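Local coordinates for protein halogenase (PDB 3E1T) that binds FAD and probably uses the flavin to chlorinate a precursor of chondrochloren in the myxobacterium Chondromyces crocatus, at residues L192-F196 with A251-I256; L22-V26 with V326-N331; Y355-Q360 with N460-F465. All blocks are in the same frame, centred on the assembly; numbering follows the deposited sequence.

Interaction 1: residues L192-F196 with A251-I256; sequences LYGYF and ALLRYI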
loop_
_atom_site.group_PDB
_atom_site.type_symbol
_atom_site.label_atom_id
_atom_site.label_comp_id
_atom_site.label_asym_id
_atom_site.label_seq_id
_atom_site.Cartn_x
_atom_site.Cartn_y
_atom_site.Cartn_z
ATOM N N LEU A 192 -9.102 -11.534 -4.993
ATOM C CA LEU A 192 -10.113 -12.385 -4.376
ATOM C C LEU A 192 -9.383 -13.186 -3.319
ATOM O O LEU A 192 -8.468 -13.933 -3.655
ATOM C CB LEU A 192 -10.707 -13.320 -5.427
ATOM C CG LEU A 192 -11.819 -14.279 -4.996
ATOM C CD1 LEU A 192 -13.072 -13.510 -4.559
ATOM C CD2 LEU A 192 -12.151 -15.199 -6.146
ATOM N N TYR A 193 -9.748 -13.017 -2.051
ATOM C CA TYR A 193 -8.931 -13.584 -0.985
ATOM C C TYR A 193 -9.695 -14.174 0.205
ATOM O O TYR A 193 -10.763 -13.687 0.573
ATOM C CB TYR A 193 -7.887 -12.568 -0.503
ATOM C CG TYR A 193 -8.451 -11.409 0.279
ATOM C CD1 TYR A 193 -8.545 -11.476 1.671
ATOM C CD2 TYR A 193 -8.877 -10.235 -0.363
ATOM C CE1 TYR A 193 -9.053 -10.424 2.405
ATOM C CE2 TYR A 193 -9.398 -9.164 0.368
ATOM C CZ TYR A 193 -9.476 -9.273 1.761
ATOM O OH TYR A 193 -9.982 -8.255 2.540
ATOM N N GLY A 194 -9.125 -15.229 0.784
ATOM C CA GLY A 194 -9.643 -15.835 2.005
ATOM C C GLY A 194 -8.540 -16.262 2.959
ATOM O O GLY A 194 -7.368 -15.892 2.792
ATOM N N TYR A 195 -8.915 -17.047 3.962
ATOM C CA TYR A 195 -7.962 -17.507 4.965
ATOM C C TYR A 195 -8.047 -19.003 5.175
ATOM O O TYR A 195 -9.135 -19.584 5.192
ATOM C CB TYR A 195 -8.161 -16.765 6.282
ATOM C CG TYR A 195 -7.884 -15.288 6.147
ATOM C CD1 TYR A 195 -6.629 -14.776 6.428
ATOM C CD2 TYR A 195 -8.877 -14.407 5.706
ATOM C CE1 TYR A 195 -6.366 -13.419 6.296
ATOM C CE2 TYR A 195 -8.616 -13.047 5.560
ATOM C CZ TYR A 195 -7.366 -12.567 5.856
ATOM O OH TYR A 195 -7.103 -11.233 5.730
ATOM N N PHE A 196 -6.883 -19.620 5.323
ATOM C CA PHE A 196 -6.799 -21.073 5.397
ATOM C C PHE A 196 -6.059 -21.492 6.667
ATOM O O PHE A 196 -5.129 -20.815 7.110
ATOM C CB PHE A 196 -6.122 -21.621 4.133
ATOM C CG PHE A 196 -6.936 -21.427 2.873
ATOM C CD1 PHE A 196 -7.688 -22.475 2.352
ATOM C CD2 PHE A 196 -6.960 -20.190 2.214
ATOM C CE1 PHE A 196 -8.450 -22.304 1.191
ATOM C CE2 PHE A 196 -7.718 -20.005 1.060
ATOM C CZ PHE A 196 -8.465 -21.064 0.545
ATOM N N ALA A 251 -14.953 -19.781 -7.249
ATOM C CA ALA A 251 -13.978 -19.094 -8.096
ATOM C C ALA A 251 -12.564 -19.205 -7.545
ATOM O O ALA A 251 -11.632 -19.511 -8.283
ATOM C CB ALA A 251 -14.362 -17.630 -8.268
ATOM N N LEU A 252 -12.405 -18.954 -6.247
ATOM C CA LEU A 252 -11.082 -18.997 -5.633
ATOM C C LEU A 252 -10.559 -20.432 -5.572
ATOM O O LEU A 252 -9.402 -20.680 -5.895
ATOM C CB LEU A 252 -11.085 -18.348 -4.249
ATOM C CG LEU A 252 -9.772 -18.228 -3.466
ATOM C CD1 LEU A 252 -8.736 -17.353 -4.185
ATOM C CD2 LEU A 252 -10.061 -17.691 -2.065
ATOM N N LEU A 253 -11.428 -21.363 -5.174
ATOM C CA LEU A 253 -11.064 -22.778 -5.077
ATOM C C LEU A 253 -10.565 -23.305 -6.417
ATOM O O LEU A 253 -9.532 -23.972 -6.473
ATOM C CB LEU A 253 -12.241 -23.612 -4.550
ATOM C CG LEU A 253 -12.176 -24.087 -3.085
ATOM C CD1 LEU A 253 -11.238 -23.262 -2.188
ATOM C CD2 LEU A 253 -13.567 -24.168 -2.470
ATOM N N ARG A 254 -11.286 -22.970 -7.487
ATOM C CA ARG A 254 -10.861 -23.307 -8.840
ATOM C C ARG A 254 -9.556 -22.628 -9.264
ATOM O O ARG A 254 -8.764 -23.228 -9.987
ATOM C CB ARG A 254 -11.972 -23.029 -9.858
ATOM C CG ARG A 254 -11.641 -23.499 -11.266
ATOM C CD ARG A 254 -11.070 -24.928 -11.243
ATOM N NE ARG A 254 -10.614 -25.379 -12.554
ATOM C CZ ARG A 254 -11.209 -26.333 -13.266
ATOM N NH1 ARG A 254 -12.296 -26.946 -12.799
ATOM N NH2 ARG A 254 -10.710 -26.679 -14.449
ATOM N N TYR A 255 -9.331 -21.390 -8.824
ATOM C CA TYR A 255 -8.063 -20.714 -9.094
ATOM C C TYR A 255 -6.916 -21.395 -8.354
ATOM O O TYR A 255 -5.814 -21.533 -8.891
ATOM C CB TYR A 255 -8.115 -19.229 -8.708
ATOM C CG TYR A 255 -8.833 -18.331 -9.690
ATOM C CD1 TYR A 255 -8.600 -18.425 -11.068
ATOM C CD2 TYR A 255 -9.726 -17.355 -9.238
ATOM C CE1 TYR A 255 -9.249 -17.585 -11.967
ATOM C CE2 TYR A 255 -10.387 -16.516 -10.130
ATOM C CZ TYR A 255 -10.141 -16.632 -11.485
ATOM O OH TYR A 255 -10.791 -15.794 -12.350
ATOM N N ILE A 256 -7.178 -21.810 -7.117
ATOM C CA ILE A 256 -6.172 -22.513 -6.317
ATOM C C ILE A 256 -5.710 -23.783 -7.036
ATOM O O ILE A 256 -4.512 -23.997 -7.208
ATOM C CB ILE A 256 -6.682 -22.826 -4.897
ATOM C CG1 ILE A 256 -6.753 -21.541 -4.067
ATOM C CG2 ILE A 256 -5.772 -23.838 -4.208
ATOM C CD1 ILE A 256 -7.600 -21.657 -2.827
#

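Interaction 2: residues L22-V26 with V326-N331; sequences LASFV and VARAIN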
loop_
_atom_site.group_PDB
_atom_site.type_symbol
_atom_site.label_atom_id
_atom_site.label_comp_id
_atom_site.label_asym_id
_atom_site.label_seq_id
_atom_site.Cartn_x
_atom_site.Cartn_y
_atom_site.Cartn_z
ATOM N N LEU A 22 0.372 9.345 11.679
ATOM C CA LEU A 22 0.357 10.810 11.613
ATOM C C LEU A 22 -0.090 11.443 12.942
ATOM O O LEU A 22 0.562 12.341 13.441
ATOM C CB LEU A 22 -0.561 11.286 10.487
ATOM C CG LEU A 22 -0.969 12.764 10.476
ATOM C CD1 LEU A 22 0.223 13.714 10.436
ATOM C CD2 LEU A 22 -1.864 13.034 9.311
ATOM N N ALA A 23 -1.204 10.974 13.488
ATOM C CA ALA A 23 -1.696 11.484 14.773
ATOM C C ALA A 23 -0.607 11.394 15.848
ATOM O O ALA A 23 -0.282 12.395 16.481
ATOM C CB ALA A 23 -2.951 10.735 15.192
ATOM N N SER A 24 -0.019 10.208 16.020
ATOM C CA SER A 24 1.061 10.014 16.993
ATOM C C SER A 24 2.206 11.004 16.829
ATOM O O SER A 24 2.646 11.596 17.808
ATOM C CB SER A 24 1.607 8.586 16.941
ATOM O OG SER A 24 0.584 7.654 17.203
ATOM N N PHE A 25 2.680 11.189 15.598
ATOM C CA PHE A 25 3.861 12.026 15.319
ATOM C C PHE A 25 3.666 13.522 15.592
ATOM O O PHE A 25 4.631 14.244 15.858
ATOM C CB PHE A 25 4.320 11.858 13.857
ATOM C CG PHE A 25 5.143 10.620 13.593
ATOM C CD1 PHE A 25 5.940 10.059 14.585
ATOM C CD2 PHE A 25 5.140 10.041 12.333
ATOM C CE1 PHE A 25 6.712 8.921 14.326
ATOM C CE2 PHE A 25 5.904 8.906 12.066
ATOM C CZ PHE A 25 6.694 8.347 13.064
ATOM N N VAL A 26 2.438 14.006 15.458
ATOM C CA VAL A 26 2.168 15.411 15.726
ATOM C C VAL A 26 1.949 15.614 17.237
ATOM O O VAL A 26 2.452 16.575 17.810
ATOM C CB VAL A 26 0.980 15.966 14.885
ATOM C CG1 VAL A 26 0.654 17.413 15.285
ATOM C CG2 VAL A 26 1.289 15.893 13.383
ATOM N N VAL A 326 3.600 14.157 6.192
ATOM C CA VAL A 326 2.554 15.120 6.529
ATOM C C VAL A 326 2.793 15.611 7.956
ATOM O O VAL A 326 2.712 16.809 8.215
ATOM C CB VAL A 326 1.137 14.541 6.338
ATOM C CG1 VAL A 326 0.085 15.418 7.022
ATOM C CG2 VAL A 326 0.821 14.454 4.879
ATOM N N ALA A 327 3.147 14.690 8.850
ATOM C CA ALA A 327 3.471 15.033 10.249
ATOM C C ALA A 327 4.550 16.094 10.319
ATOM O O ALA A 327 4.432 17.023 11.109
ATOM C CB ALA A 327 3.887 13.807 11.027
ATOM N N ARG A 328 5.589 15.960 9.488
ATOM C CA ARG A 328 6.671 16.944 9.409
ATOM C C ARG A 328 6.226 18.293 8.886
ATOM O O ARG A 328 6.719 19.334 9.347
ATOM C CB ARG A 328 7.825 16.443 8.544
ATOM C CG ARG A 328 8.664 15.395 9.217
ATOM C CD ARG A 328 9.782 14.937 8.324
ATOM N NE ARG A 328 10.497 13.842 8.976
ATOM C CZ ARG A 328 11.299 12.988 8.357
ATOM N NH1 ARG A 328 11.503 13.083 7.047
ATOM N NH2 ARG A 328 11.885 12.032 9.054
ATOM N N ALA A 329 5.320 18.288 7.914
ATOM C CA ALA A 329 4.778 19.548 7.408
ATOM C C ALA A 329 3.995 20.239 8.523
ATOM O O ALA A 329 4.205 21.430 8.784
ATOM C CB ALA A 329 3.907 19.327 6.172
ATOM N N ILE A 330 3.136 19.471 9.196
ATOM C CA ILE A 330 2.295 19.980 10.276
ATOM C C ILE A 330 3.104 20.440 11.507
ATOM O O ILE A 330 2.836 21.514 12.042
ATOM C CB ILE A 330 1.222 18.955 10.692
ATOM C CG1 ILE A 330 0.218 18.754 9.552
ATOM C CG2 ILE A 330 0.495 19.410 11.964
ATOM C CD1 ILE A 330 -0.755 17.623 9.778
ATOM N N ASN A 331 4.081 19.638 11.935
ATOM C CA ASN A 331 4.945 19.985 13.077
ATOM C C ASN A 331 5.833 21.195 12.801
ATOM O O ASN A 331 6.175 21.938 13.725
ATOM C CB ASN A 331 5.811 18.794 13.511
ATOM C CG ASN A 331 5.017 17.714 14.217
ATOM O OD1 ASN A 331 3.920 17.963 14.742
ATOM N ND2 ASN A 331 5.572 16.499 14.250
#

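Interaction 3: residues Y355-Q360 with N460-F465; sequences YGNFYQ and NFMQGF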
loop_
_atom_site.group_PDB
_atom_site.type_symbol
_atom_site.label_atom_id
_atom_site.label_comp_id
_atom_site.label_asym_id
_atom_site.label_seq_id
_atom_site.Cartn_x
_atom_site.Cartn_y
_atom_site.Cartn_z
ATOM N N TYR A 355 5.983 6.654 -4.401
ATOM C CA TYR A 355 4.889 6.015 -5.144
ATOM C C TYR A 355 5.318 5.691 -6.585
ATOM O O TYR A 355 5.049 4.586 -7.079
ATOM C CB TYR A 355 3.637 6.907 -5.136
ATOM C CG TYR A 355 2.579 6.553 -6.160
ATOM C CD1 TYR A 355 1.623 5.560 -5.903
ATOM C CD2 TYR A 355 2.513 7.232 -7.381
ATOM C CE1 TYR A 355 0.636 5.245 -6.859
ATOM C CE2 TYR A 355 1.538 6.918 -8.339
ATOM C CZ TYR A 355 0.618 5.929 -8.068
ATOM O OH TYR A 355 -0.335 5.646 -9.005
ATOM N N GLY A 356 5.968 6.658 -7.233
ATOM C CA GLY A 356 6.506 6.522 -8.593
ATOM C C GLY A 356 7.562 5.439 -8.749
ATOM O O GLY A 356 7.570 4.694 -9.744
ATOM N N ASN A 357 8.459 5.358 -7.775
ATOM C CA ASN A 357 9.473 4.307 -7.720
ATOM C C ASN A 357 8.858 2.906 -7.721
ATOM O O ASN A 357 9.304 2.026 -8.456
ATOM C CB ASN A 357 10.363 4.486 -6.490
ATOM C CG ASN A 357 11.429 5.566 -6.686
ATOM O OD1 ASN A 357 11.560 6.121 -7.758
ATOM N ND2 ASN A 357 12.179 5.863 -5.636
ATOM N N PHE A 358 7.842 2.701 -6.895
ATOM C CA PHE A 358 7.139 1.421 -6.866
ATOM C C PHE A 358 6.315 1.180 -8.127
ATOM O O PHE A 358 6.300 0.057 -8.650
ATOM C CB PHE A 358 6.267 1.299 -5.620
ATOM C CG PHE A 358 7.002 0.794 -4.416
ATOM C CD1 PHE A 358 7.194 -0.585 -4.234
ATOM C CD2 PHE A 358 7.511 1.675 -3.471
ATOM C CE1 PHE A 358 7.881 -1.078 -3.132
ATOM C CE2 PHE A 358 8.202 1.191 -2.355
ATOM C CZ PHE A 358 8.374 -0.192 -2.175
ATOM N N TYR A 359 5.614 2.210 -8.601
ATOM C CA TYR A 359 4.815 2.101 -9.815
ATOM C C TYR A 359 5.676 1.621 -10.982
ATOM O O TYR A 359 5.344 0.650 -11.654
ATOM C CB TYR A 359 4.130 3.436 -10.181
ATOM C CG TYR A 359 3.014 3.260 -11.222
ATOM C CD1 TYR A 359 1.687 3.147 -10.825
ATOM C CD2 TYR A 359 3.298 3.170 -12.592
ATOM C CE1 TYR A 359 0.668 2.971 -11.752
ATOM C CE2 TYR A 359 2.275 2.997 -13.535
ATOM C CZ TYR A 359 0.962 2.893 -13.100
ATOM O OH TYR A 359 -0.074 2.721 -13.993
ATOM N N GLN A 360 6.778 2.322 -11.201
ATOM C CA GLN A 360 7.692 2.048 -12.289
ATOM C C GLN A 360 8.249 0.648 -12.204
ATOM O O GLN A 360 8.274 -0.069 -13.201
ATOM C CB GLN A 360 8.834 3.062 -12.283
ATOM C CG GLN A 360 8.416 4.390 -12.828
ATOM C CD GLN A 360 8.221 4.327 -14.316
ATOM O OE1 GLN A 360 9.194 4.331 -15.072
ATOM N NE2 GLN A 360 6.972 4.261 -14.754
ATOM N N ASN A 460 7.582 2.833 -20.715
ATOM C CA ASN A 460 8.173 4.162 -20.612
ATOM C C ASN A 460 8.044 4.715 -19.177
ATOM O O ASN A 460 8.843 4.351 -18.294
ATOM C CB ASN A 460 7.553 5.109 -21.660
ATOM C CG ASN A 460 8.248 6.475 -21.720
ATOM O OD1 ASN A 460 7.583 7.524 -21.735
ATOM N ND2 ASN A 460 9.588 6.469 -21.750
ATOM N N PHE A 461 7.036 5.560 -18.940
ATOM C CA PHE A 461 6.898 6.268 -17.657
ATOM C C PHE A 461 5.448 6.365 -17.214
ATOM O O PHE A 461 4.609 6.885 -17.938
ATOM C CB PHE A 461 7.517 7.667 -17.737
ATOM C CG PHE A 461 7.563 8.391 -16.412
ATOM C CD1 PHE A 461 6.797 9.532 -16.205
ATOM C CD2 PHE A 461 8.377 7.932 -15.377
ATOM C CE1 PHE A 461 6.834 10.201 -14.987
ATOM C CE2 PHE A 461 8.422 8.597 -14.144
ATOM C CZ PHE A 461 7.649 9.734 -13.958
ATOM N N MET A 462 5.166 5.849 -16.022
ATOM C CA MET A 462 3.809 5.814 -15.469
ATOM C C MET A 462 2.792 5.178 -16.437
ATOM O O MET A 462 1.651 5.641 -16.545
ATOM C CB MET A 462 3.347 7.221 -15.053
ATOM C CG MET A 462 4.141 7.901 -13.917
ATOM S SD MET A 462 4.566 6.887 -12.479
ATOM C CE MET A 462 2.923 6.601 -11.787
ATOM N N GLN A 463 3.194 4.103 -17.118
ATOM C CA GLN A 463 2.313 3.438 -18.075
ATOM C C GLN A 463 0.944 3.127 -17.486
ATOM O O GLN A 463 0.840 2.502 -16.428
ATOM C CB GLN A 463 2.936 2.141 -18.603
ATOM C CG GLN A 463 2.178 1.549 -19.795
ATOM C CD GLN A 463 2.832 0.307 -20.335
ATOM O OE1 GLN A 463 4.019 0.308 -20.641
ATOM N NE2 GLN A 463 2.068 -0.769 -20.428
ATOM N N GLY A 464 -0.097 3.560 -18.188
ATOM C CA GLY A 464 -1.476 3.318 -17.765
ATOM C C GLY A 464 -2.161 4.558 -17.211
ATOM O O GLY A 464 -3.348 4.512 -16.871
ATOM N N PHE A 465 -1.415 5.663 -17.141
ATOM C CA PHE A 465 -1.950 6.941 -16.647
ATOM C C PHE A 465 -2.125 8.025 -17.706
ATOM O O PHE A 465 -1.334 8.142 -18.650
ATOM C CB PHE A 465 -1.083 7.515 -15.521
ATOM C CG PHE A 465 -1.481 7.050 -14.161
ATOM C CD1 PHE A 465 -2.721 7.395 -13.631
ATOM C CD2 PHE A 465 -0.622 6.269 -13.407
ATOM C CE1 PHE A 465 -3.101 6.957 -12.365
ATOM C CE2 PHE A 465 -0.984 5.842 -12.134
ATOM C CZ PHE A 465 -2.231 6.171 -11.618
#

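Interaction 1: residues L192-F196 with A251-I256
A helix laid across a β-sheet shows how alternation along a strand sorts side chains between two environments. Segment 251-256 of helix 248-257 crosses segment 192-196 of strand 189-197 at 87°, the segment axes 9.2 Å apart at closest approach. Along the helical segment, Ala251 comes first, its CB 3.9 Å from Leu192 CD2. Leu252 comes next and sits over the strand backbone: its CB is 3.8 Å from Leu192 CD2, its CD1 3.5 Å from Leu192 O, and its CD2 3.9 Å from the amide N of Gly194, where no side chain rises to meet it. Leu253, at the margin, brings only CD1 to 4.5 Å from Phe196 CZ, near the plane of the ring. One turn after Ala251, Tyr255 receives CD2 of Leu192 at its ring edge, 4.5 Å from its own CD2. Ile256 closes the walk with CD1 3.5 Å from Phe196 CZ, and Phe220 and Leu266 extend the same apolar layer. Tyr193 and Tyr195 point away from the helix; the side chain of Tyr193 lies about 5 Å from FAD. No hydrogen bond joins the segments, so between them the helix is held to the sheet by apolar packing, on the face away from Tyr193 and Tyr195.

Interaction 2: residues L22-V26 with V326-N331
In FAD-binding Rossmann-type folds the helix after the first β-strand packs against the parallel sheet, and here helix 17-27, which follows strand 10-13 through a turn with a GxGxxG-like sequence running into its first turn, does so beside helix 315-333. The segments 22-26 and 326-331 run in broadly the same direction, at 34° with 9.0 Å between their axes. Apolar packing supplies most of the contact. Ala327, with its small side chain, lets the helices approach: its CB lies 3.5 Å from Phe25 CB and 3.7 Å from Leu22 CD1, and the CA atoms of Leu22 and Ala327 are 5.4 Å apart. Leu22 CD1 also touches Val326 CG1 at 3.8 Å, while Val26 CG2 meets Ile330 CG2 at 3.9 Å. Leu22, Val26 and Ile330 all rest on Leu10 of strand 10-13, and Leu22, Val326 and Ile330 on Val165 of strand 163-166, so both helices lie on the same sheet. Polar bonding across the pair is confined to Asn331, whose amide nitrogen also donates to Leu500 O, linking the pair to the C-terminal part of the chain. Within the pair, Asn331 ND2 donates to the backbone O of Phe25 over 2.9 Å, with a nearly straight N-H···O angle of 165°.

Interaction 3: residues Y355-Q360 with N460-F465
This is a helix-to-loop contact, partly buried, in which the long helix 340-368 receives the irregular segment that resumes after unmodelled residues and leads into helix 467-477. It illustrates how a chain without regular structure can be fixed by side chains projecting from a helix. Tyr359 is central. Its OH donates a hydrogen bond to Gln463 O at 2.6 Å, and the same hydroxyl is hydrogen-bonded to Ser184 OG, so the tyrosine ties the loop to a third part of the chain. One face of its ring receives Met462: CE lies 3.7 Å from the ring centroid of Tyr359, 23° off the normal, a CH-pi contact, and the sulfur of Met462 stands obliquely at 4.6 Å from that centroid. The methyl group also reaches the neighbouring helical turn, where Met462 CE is 3.7 Å from Tyr355 CE2.

Phe465 adds a further ring. Its CE2 comes to 3.3 Å from Tyr359 CE1, and the same CE2 is 3.2 Å from Tyr355 OH; its ring and that of Tyr359 are inclined at 42°, with centroids 5.3 Å apart. Farther along the helix, the side chain of Gln360 lies against the backbone of Asn460 to Met462. The loop reverses at Met462 to Phe465, closed by a 3.1 Å hydrogen bond from Phe465 N to Met462 O, and Gly464 takes a positive phi (106°) where a CB would jam against the preceding carbonyl. The arrangement combines a Met-aromatic contact with a type II β-turn carrying glycine at its third position.

How the interactions relate
The three contacts sample separate regions of one chain and none touches another. Along the chain interaction 1 is nested within the loop closed by interaction 2, yet in space the two lie on opposite sides of the chain's centre, 39 Å apart between centres; interaction 3 follows both, 29 Å from interaction 1 and 27 Å from interaction 2, centre to centre. Interaction 1 packs a helix on the large mixed sheet, with Tyr193 on the flavin side, whereas interaction 2 pairs helices far apart in sequence on the parallel sheet. Consecutive helices, 315-333 and 340-368, which pack together, link interactions 2 and 3, and interaction 3 ties the late loop to the second.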